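Local coordinates for peroxisomal membrane protein PEX15 (Saccharomyces cerevisiae, PDB 5VXV) that docks the PEX1-PEX6 AAA ATPase on the peroxisome membrane, where that complex extracts the PEX5 receptor, at residues K90-I102 against D142-Q156. Sequence-based numbering, arbitrary orientation. Where two conformers were deposited one is given.
Sequences KLLVINKFFRCCI and DVVGLQELIEIFIFQ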
loop_
_atom_site.group_PDB
_atom_site.type_symbol
_atom_site.label_atom_id
_atom_site.label_comp_id
_atom_site.label_asym_id
_atom_site.label_seq_id
_atom_site.Cartn_x
_atom_site.Cartn_y
_atom_site.Cartn_z
ATOM N N LYS A 90 12.199 4.626 -3.206
ATOM C CA LYS A 90 11.124 4.061 -4.022
ATOM C C LYS A 90 9.835 4.045 -3.203
ATOM O O LYS A 90 9.292 2.986 -2.868
ATOM C CB LYS A 90 11.505 2.657 -4.522
ATOM C CG LYS A 90 12.594 2.676 -5.593
ATOM C CD LYS A 90 12.927 1.283 -6.124
ATOM C CE LYS A 90 11.710 0.591 -6.710
ATOM N NZ LYS A 90 12.065 -0.618 -7.509
ATOM N N LEU A 91 9.327 5.241 -2.900
ATOM C CA LEU A 91 8.133 5.346 -2.071
ATOM C C LEU A 91 6.892 4.819 -2.786
ATOM O O LEU A 91 5.985 4.293 -2.134
ATOM C CB LEU A 91 7.933 6.798 -1.647
ATOM C CG LEU A 91 6.795 7.084 -0.667
ATOM C CD1 LEU A 91 6.915 6.232 0.589
ATOM C CD2 LEU A 91 6.798 8.558 -0.308
ATOM N N LEU A 92 6.826 4.942 -4.114
ATOM C CA LEU A 92 5.651 4.447 -4.825
ATOM C C LEU A 92 5.528 2.931 -4.707
ATOM O O LEU A 92 4.412 2.401 -4.685
ATOM C CB LEU A 92 5.697 4.874 -6.295
ATOM C CG LEU A 92 5.677 6.382 -6.574
ATOM C CD1 LEU A 92 5.586 6.659 -8.072
ATOM C CD2 LEU A 92 4.530 7.071 -5.842
ATOM N N VAL A 93 6.654 2.221 -4.617
ATOM C CA VAL A 93 6.602 0.776 -4.420
ATOM C C VAL A 93 6.207 0.446 -2.988
ATOM O O VAL A 93 5.466 -0.513 -2.739
ATOM C CB VAL A 93 7.952 0.140 -4.797
ATOM C CG1 VAL A 93 7.943 -1.352 -4.506
ATOM C CG2 VAL A 93 8.246 0.394 -6.265
ATOM N N ILE A 94 6.709 1.220 -2.024
ATOM C CA ILE A 94 6.250 1.094 -0.643
ATOM C C ILE A 94 4.737 1.237 -0.585
ATOM O O ILE A 94 4.049 0.477 0.107
ATOM C CB ILE A 94 6.966 2.133 0.245
ATOM C CG1 ILE A 94 8.433 1.734 0.425
ATOM C CG2 ILE A 94 6.284 2.268 1.608
ATOM C CD1 ILE A 94 9.331 2.852 0.904
ATOM N N ASN A 95 4.192 2.198 -1.333
ATOM C CA ASN A 95 2.746 2.393 -1.349
ATOM C C ASN A 95 2.033 1.192 -1.961
ATOM O O ASN A 95 0.986 0.766 -1.459
ATOM C CB ASN A 95 2.403 3.675 -2.107
ATOM C CG ASN A 95 2.835 4.924 -1.359
ATOM O OD1 ASN A 95 3.131 4.872 -0.166
ATOM N ND2 ASN A 95 2.871 6.053 -2.056
ATOM N N LYS A 96 2.578 0.636 -3.049
ATOM C CA LYS A 96 2.006 -0.584 -3.612
ATOM C C LYS A 96 1.997 -1.709 -2.585
ATOM O O LYS A 96 1.004 -2.434 -2.456
ATOM C CB LYS A 96 2.779 -1.016 -4.860
ATOM C CG LYS A 96 2.595 -0.115 -6.072
ATOM C CD LYS A 96 3.239 -0.710 -7.317
ATOM C CE LYS A 96 3.077 0.220 -8.509
ATOM N NZ LYS A 96 3.619 -0.358 -9.777
ATOM N N PHE A 97 3.099 -1.877 -1.848
ATOM C CA PHE A 97 3.165 -2.926 -0.838
ATOM C C PHE A 97 2.070 -2.751 0.207
ATOM O O PHE A 97 1.368 -3.709 0.554
ATOM C CB PHE A 97 4.545 -2.931 -0.180
ATOM C CG PHE A 97 4.663 -3.898 0.961
ATOM C CD1 PHE A 97 4.995 -5.225 0.735
ATOM C CD2 PHE A 97 4.433 -3.483 2.262
ATOM C CE1 PHE A 97 5.094 -6.114 1.787
ATOM C CE2 PHE A 97 4.532 -4.369 3.318
ATOM C CZ PHE A 97 4.862 -5.686 3.078
ATOM N N PHE A 98 1.903 -1.530 0.723
ATOM C CA PHE A 98 0.857 -1.297 1.714
ATOM C C PHE A 98 -0.520 -1.612 1.138
ATOM O O PHE A 98 -1.364 -2.208 1.818
ATOM C CB PHE A 98 0.914 0.147 2.226
ATOM C CG PHE A 98 2.057 0.423 3.177
ATOM C CD1 PHE A 98 2.420 -0.503 4.142
ATOM C CD2 PHE A 98 2.767 1.612 3.102
ATOM C CE1 PHE A 98 3.464 -0.248 5.015
ATOM C CE2 PHE A 98 3.813 1.871 3.973
ATOM C CZ PHE A 98 4.160 0.938 4.929
ATOM N N ARG A 99 -0.764 -1.240 -0.120
ATOM C CA ARG A 99 -2.058 -1.545 -0.727
ATOM C C ARG A 99 -2.276 -3.051 -0.822
ATOM O O ARG A 99 -3.406 -3.532 -0.678
ATOM C CB ARG A 99 -2.167 -0.894 -2.105
ATOM C CG ARG A 99 -2.364 0.614 -2.057
ATOM C CD ARG A 99 -2.888 1.158 -3.382
ATOM N NE ARG A 99 -1.897 1.063 -4.452
ATOM C CZ ARG A 99 -1.064 2.039 -4.807
ATOM N NH1 ARG A 99 -1.084 3.212 -4.186
ATOM N NH2 ARG A 99 -0.205 1.840 -5.795
ATOM N N CYS A 100 -1.206 -3.815 -1.059
ATOM C CA CYS A 100 -1.333 -5.269 -1.107
ATOM C C CYS A 100 -1.663 -5.840 0.268
ATOM O O CYS A 100 -2.475 -6.765 0.382
ATOM C CB CYS A 100 -0.052 -5.893 -1.658
ATOM S SG CYS A 100 0.216 -5.574 -3.417
ATOM N N CYS A 101 -1.047 -5.305 1.326
ATOM C CA CYS A 101 -1.406 -5.731 2.677
ATOM C C CYS A 101 -2.870 -5.431 2.967
ATOM O O CYS A 101 -3.572 -6.243 3.581
ATOM C CB CYS A 101 -0.510 -5.039 3.704
ATOM S SG CYS A 101 1.239 -5.477 3.600
ATOM N N ILE A 102 -3.346 -4.267 2.526
ATOM C CA ILE A 102 -4.743 -3.895 2.724
ATOM C C ILE A 102 -5.662 -4.872 2.000
ATOM O O ILE A 102 -6.712 -5.263 2.520
ATOM C CB ILE A 102 -4.963 -2.445 2.253
ATOM C CG1 ILE A 102 -4.237 -1.475 3.190
ATOM C CG2 ILE A 102 -6.450 -2.105 2.173
ATOM C CD1 ILE A 102 -4.049 -0.087 2.616
ATOM N N ASP A 142 9.897 12.815 -1.652
ATOM C CA ASP A 142 9.044 12.566 -2.817
ATOM C C ASP A 142 7.655 13.097 -2.480
ATOM O O ASP A 142 6.870 12.431 -1.802
ATOM C CB ASP A 142 9.025 11.075 -3.143
ATOM C CG ASP A 142 8.092 10.726 -4.291
ATOM O OD1 ASP A 142 7.403 11.619 -4.823
ATOM O OD2 ASP A 142 8.043 9.531 -4.651
ATOM N N VAL A 143 7.356 14.305 -2.957
ATOM C CA VAL A 143 6.131 14.998 -2.557
ATOM C C VAL A 143 4.901 14.209 -2.993
ATOM O O VAL A 143 3.969 13.994 -2.208
ATOM C CB VAL A 143 6.127 16.430 -3.125
ATOM C CG1 VAL A 143 4.738 17.053 -3.071
ATOM C CG2 VAL A 143 7.118 17.296 -2.362
ATOM N N VAL A 144 4.880 13.763 -4.250
ATOM C CA VAL A 144 3.708 13.057 -4.766
ATOM C C VAL A 144 3.558 11.703 -4.085
ATOM O O VAL A 144 2.448 11.295 -3.719
ATOM C CB VAL A 144 3.793 12.920 -6.296
ATOM C CG1 VAL A 144 2.630 12.082 -6.829
ATOM C CG2 VAL A 144 3.787 14.294 -6.942
ATOM N N GLY A 145 4.665 10.986 -3.902
ATOM C CA GLY A 145 4.598 9.713 -3.205
ATOM C C GLY A 145 4.140 9.861 -1.768
ATOM O O GLY A 145 3.414 9.010 -1.245
ATOM N N LEU A 146 4.556 10.946 -1.107
ATOM C CA LEU A 146 4.162 11.162 0.282
ATOM C C LEU A 146 2.680 11.501 0.387
ATOM O O LEU A 146 1.986 10.986 1.271
ATOM C CB LEU A 146 5.019 12.263 0.909
ATOM C CG LEU A 146 4.717 12.602 2.372
ATOM C CD1 LEU A 146 4.742 11.359 3.251
ATOM C CD2 LEU A 146 5.710 13.633 2.885
ATOM N N GLN A 147 2.167 12.349 -0.510
ATOM C CA GLN A 147 0.726 12.579 -0.554
ATOM C C GLN A 147 -0.023 11.261 -0.701
ATOM O O GLN A 147 -0.999 11.006 0.011
ATOM C CB GLN A 147 0.355 13.523 -1.703
ATOM C CG GLN A 147 -1.151 13.794 -1.779
ATOM C CD GLN A 147 -1.570 14.566 -3.014
ATOM O OE1 GLN A 147 -0.752 14.888 -3.873
ATOM N NE2 GLN A 147 -2.862 14.855 -3.111
ATOM N N GLU A 148 0.428 10.406 -1.622
ATOM C CA GLU A 148 -0.250 9.130 -1.835
ATOM C C GLU A 148 -0.209 8.273 -0.578
ATOM O O GLU A 148 -1.201 7.622 -0.228
ATOM C CB GLU A 148 0.383 8.383 -3.013
ATOM C CG GLU A 148 -0.315 7.066 -3.353
ATOM C CD GLU A 148 0.288 6.362 -4.557
ATOM O OE1 GLU A 148 1.450 5.913 -4.476
ATOM O OE2 GLU A 148 -0.404 6.257 -5.591
ATOM N N LEU A 149 0.935 8.254 0.108
ATOM C CA LEU A 149 1.078 7.445 1.315
ATOM C C LEU A 149 0.074 7.870 2.381
ATOM O O LEU A 149 -0.593 7.028 2.997
ATOM C CB LEU A 149 2.510 7.556 1.840
ATOM C CG LEU A 149 2.806 6.901 3.190
ATOM C CD1 LEU A 149 2.548 5.402 3.137
ATOM C CD2 LEU A 149 4.237 7.193 3.609
ATOM N N ILE A 150 -0.050 9.176 2.619
ATOM C CA ILE A 150 -0.987 9.640 3.637
ATOM C C ILE A 150 -2.417 9.339 3.212
ATOM O O ILE A 150 -3.264 8.986 4.040
ATOM C CB ILE A 150 -0.782 11.139 3.922
ATOM C CG1 ILE A 150 0.673 11.423 4.314
ATOM C CG2 ILE A 150 -1.726 11.601 5.027
ATOM C CD1 ILE A 150 1.169 10.650 5.525
ATOM N N GLU A 151 -2.709 9.449 1.916
ATOM C CA GLU A 151 -4.074 9.210 1.466
ATOM C C GLU A 151 -4.428 7.726 1.514
ATOM O O GLU A 151 -5.594 7.381 1.730
ATOM C CB GLU A 151 -4.268 9.809 0.073
ATOM C CG GLU A 151 -4.254 11.339 0.117
ATOM C CD GLU A 151 -4.719 11.994 -1.165
ATOM O OE1 GLU A 151 -4.965 11.273 -2.155
ATOM O OE2 GLU A 151 -4.836 13.241 -1.178
ATOM N N ILE A 152 -3.448 6.830 1.359
ATOM C CA ILE A 152 -3.703 5.416 1.636
ATOM C C ILE A 152 -4.104 5.240 3.094
ATOM O O ILE A 152 -5.101 4.583 3.413
ATOM C CB ILE A 152 -2.472 4.557 1.293
ATOM C CG1 ILE A 152 -2.221 4.541 -0.214
ATOM C CG2 ILE A 152 -2.663 3.122 1.798
ATOM C CD1 ILE A 152 -0.872 3.957 -0.600
ATOM N N PHE A 153 -3.321 5.821 4.003
ATOM C CA PHE A 153 -3.607 5.691 5.426
ATOM C C PHE A 153 -5.020 6.164 5.744
ATOM O O PHE A 153 -5.779 5.472 6.431
ATOM C CB PHE A 153 -2.571 6.479 6.232
ATOM C CG PHE A 153 -2.713 6.327 7.721
ATOM C CD1 PHE A 153 -3.535 7.176 8.441
ATOM C CD2 PHE A 153 -2.015 5.341 8.401
ATOM C CE1 PHE A 153 -3.668 7.042 9.809
ATOM C CE2 PHE A 153 -2.144 5.204 9.771
ATOM C CZ PHE A 153 -2.972 6.054 10.474
ATOM N N ILE A 154 -5.398 7.339 5.239
ATOM C CA ILE A 154 -6.695 7.911 5.587
ATOM C C ILE A 154 -7.823 7.181 4.863
ATOM O O ILE A 154 -8.783 6.719 5.489
ATOM C CB ILE A 154 -6.711 9.421 5.286
ATOM C CG1 ILE A 154 -5.716 10.140 6.202
ATOM C CG2 ILE A 154 -8.117 9.991 5.469
ATOM C CD1 ILE A 154 -5.556 11.623 5.925
ATOM N N PHE A 155 -7.732 7.070 3.535
ATOM C CA PHE A 155 -8.884 6.611 2.765
ATOM C C PHE A 155 -9.002 5.090 2.745
ATOM O O PHE A 155 -10.115 4.556 2.745
ATOM C CB PHE A 155 -8.813 7.154 1.336
ATOM C CG PHE A 155 -8.918 8.652 1.252
ATOM C CD1 PHE A 155 -9.952 9.323 1.883
ATOM C CD2 PHE A 155 -7.980 9.388 0.550
ATOM C CE1 PHE A 155 -10.050 10.700 1.814
ATOM C CE2 PHE A 155 -8.071 10.763 0.478
ATOM C CZ PHE A 155 -9.106 11.422 1.111
ATOM N N GLN A 156 -7.882 4.371 2.710
ATOM C CA GLN A 156 -7.958 2.917 2.649
ATOM C C GLN A 156 -7.977 2.262 4.024
ATOM O O GLN A 156 -8.631 1.226 4.194
ATOM C CB GLN A 156 -6.794 2.358 1.827
ATOM C CG GLN A 156 -6.770 2.859 0.389
ATOM C CD GLN A 156 -6.149 1.862 -0.573
ATOM O OE1 GLN A 156 -6.164 0.654 -0.334
ATOM N NE2 GLN A 156 -5.607 2.366 -1.676
HETATM O O HOH W 1 10.093 7.869 -3.942
HETATM O O HOH W 2 2.135 3.681 -5.899
HETATM O O HOH W 3 -5.638 -2.001 -1.520
#
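Asn-95 reaches into the neighbouring helix and spends its amide nitrogen on two acceptors. One is a backbone carbonyl: Asn-95 ND2 donates to Gly-145 O at 3.1 Å, in the carbonyl plane and on a lone pair, although that oxygen already accepts from Leu-149 N within its own helix. The other is a carboxylate, Glu-148 OE1, 2.8 Å from Asn-95 ND2 and gripped through its anti lone pair, with the carboxylate turned 75° from the amide plane. With CG beside the backbone N (chi1 -69°), the Asn-95 side chain enters as a knob among Gly-145, Glu-148, Leu-149 and Ile-152. Were Asn-95 an alanine, Gly-145 O would be likely to lose its second donor and Glu-148 OE1 its amide partner, leaving the carboxylate to Arg-99 and water.

Glu-148 has further partners. A water donates to its OE1 and to Leu-92 O while accepting from Arg-99 NH2; Glu-148 OE2 takes a weak, salt-bridging bond from Arg-99 NH1 at 3.4 Å. The guanidinium also pairs through NH2 with Asp-50 of helix 39-51, so this arginine is shared between two acids.

Both helices belong to the mainly helical, predicted cytoplasmic part of the protein; the axes of segments 91-102 and 143-156 come within 9.2 Å and cross at 15°, running the same way, and helix 112-136, which connects them, packs against both. Gly-145 permits the close approach near their N-termini: Leu-91 CD2 lies 3.3 Å from Gly-145 C, and a CB on the glycine would crowd Leu-91 CD2 and run into Asp-142 OD2. Asp-142 N-caps its helix, OD1 accepting from Gly-145 N, and through a water its OD2 serves Leu-91 N.

Further along, Phe-98 CD2 touches Leu-149 CD1 at 3.8 Å, and Ile-102 CD1 rests on Ile-152 CG2 at 3.6 Å. Gln-156 NE2 lies against Arg-99 CD, while a third water donates to both Gln-156 OE1 and Arg-99 O.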